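Local structure of carbon monoxide oxidation system transcription regulator CooA-1 (6CPB) at residues N101-V104 with F109-N112. The protein is a heme-based carbon monoxide sensor that probably regulates transcription by binding DNA, represented here by its heme domain. Residues are numbered along the deposited sequence; the frame is centred on the assembly and turned at random.
Sequences NIVV and FSLN
I102 and F109 meet at an oblique angle, the CG2 methyl of I102 approaching the ring at its CD2-CE2 bond. It is 3.9 Å from both CD2 and CE2 of F109. With CG1 of I102 turned beside the backbone N (chi1 -73°), CG2 falls anti to that N and is directed at the phenyl group. One residue further along each segment, both methyls of V103 close on the CB of S110, CG1 at 3.8 Å and CG2 at 4.0 Å. CG1 of V103 also comes within 3.9 Å of S110 OG, a van der Waals approach. That hydroxyl is hydrogen-bonded to the carbonyl oxygen of P107, just before helix 108-135, and to S110 OG of the second subunit. V20 and L21 of helix 18-21 extend the apolar cluster around I102 and F109, respectively, whereas V103 also packs on L111 of the second subunit. The short helix 96-105 thus folds back on the N-terminal end of the long helix that typically forms the dimer interface in CRP/FNR-type sensor domains. Buried dispersion contacts join the two segments without a hydrogen bond, and the one polar side-chain atom among the touching residues is engaged outside them.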
loop_
_atom_site.group_PDB
_atom_site.type_symbol
_atom_site.label_atom_id
_atom_site.label_comp_id
_atom_site.label_asym_id
_atom_site.label_seq_id
_atom_site.Cartn_x
_atom_site.Cartn_y
_atom_site.Cartn_z
ATOM N N ASN A 101 16.524 0.603 -5.384
ATOM C CA ASN A 101 17.811 -0.078 -5.337
ATOM C C ASN A 101 18.192 -0.472 -3.914
ATOM O O ASN A 101 18.708 -1.574 -3.686
ATOM C CB ASN A 101 18.891 0.809 -5.957
ATOM C CG ASN A 101 18.790 0.875 -7.465
ATOM O OD1 ASN A 101 18.392 -0.092 -8.113
ATOM N ND2 ASN A 101 19.169 2.011 -8.034
ATOM N N ILE A 102 17.958 0.416 -2.947
ATOM C CA ILE A 102 18.201 0.097 -1.542
ATOM C C ILE A 102 17.419 -1.139 -1.113
ATOM O O ILE A 102 17.953 -2.017 -0.423
ATOM C CB ILE A 102 17.865 1.317 -0.661
ATOM C CG1 ILE A 102 18.933 2.402 -0.826
ATOM C CG2 ILE A 102 17.698 0.909 0.805
ATOM C CD1 ILE A 102 18.520 3.737 -0.261
ATOM N N VAL A 103 16.148 -1.230 -1.511
ATOM C CA VAL A 103 15.290 -2.333 -1.080
ATOM C C VAL A 103 15.836 -3.684 -1.523
ATOM O O VAL A 103 15.647 -4.692 -0.829
ATOM C CB VAL A 103 13.856 -2.098 -1.599
ATOM C CG1 VAL A 103 13.006 -3.360 -1.530
ATOM C CG2 VAL A 103 13.175 -0.995 -0.804
ATOM N N VAL A 104 16.475 -3.748 -2.694
ATOM C CA VAL A 104 17.021 -5.016 -3.168
ATOM C C VAL A 104 18.014 -5.573 -2.163
ATOM O O VAL A 104 18.075 -6.786 -1.933
ATOM C CB VAL A 104 17.633 -4.840 -4.571
ATOM C CG1 VAL A 104 18.372 -6.107 -5.002
ATOM C CG2 VAL A 104 16.537 -4.492 -5.584
ATOM N N PHE A 109 12.982 -1.940 4.725
ATOM C CA PHE A 109 12.307 -0.676 4.464
ATOM C C PHE A 109 10.991 -0.904 3.738
ATOM O O PHE A 109 10.002 -0.189 3.966
ATOM C CB PHE A 109 13.195 0.237 3.616
ATOM C CG PHE A 109 14.470 0.692 4.300
ATOM C CD1 PHE A 109 14.459 1.737 5.203
ATOM C CD2 PHE A 109 15.684 0.114 3.992
ATOM C CE1 PHE A 109 15.626 2.166 5.808
ATOM C CE2 PHE A 109 16.848 0.527 4.601
ATOM C CZ PHE A 109 16.823 1.561 5.502
ATOM N N SER A 110 10.961 -1.889 2.844
ATOM C CA SER A 110 9.768 -2.122 2.051
ATOM C C SER A 110 8.662 -2.773 2.859
ATOM O O SER A 110 7.487 -2.616 2.514
ATOM C CB SER A 110 10.108 -2.993 0.851
ATOM O OG SER A 110 10.373 -4.352 1.217
ATOM N N LEU A 111 8.988 -3.515 3.914
ATOM C CA LEU A 111 7.935 -4.150 4.694
ATOM C C LEU A 111 7.143 -3.131 5.494
ATOM O O LEU A 111 5.922 -3.253 5.635
ATOM C CB LEU A 111 8.511 -5.230 5.600
ATOM C CG LEU A 111 8.941 -6.513 4.871
ATOM C CD1 LEU A 111 9.500 -7.528 5.843
ATOM C CD2 LEU A 111 7.790 -7.132 4.089
ATOM N N ASN A 112 7.813 -2.114 6.012
ATOM C CA ASN A 112 7.066 -1.049 6.647
ATOM C C ASN A 112 6.242 -0.290 5.619
ATOM O O ASN A 112 5.100 0.104 5.896
ATOM C CB ASN A 112 8.002 -0.115 7.410
ATOM C CG ASN A 112 7.256 0.994 8.094
ATOM O OD1 ASN A 112 7.132 2.090 7.565
ATOM N ND2 ASN A 112 6.728 0.706 9.273
#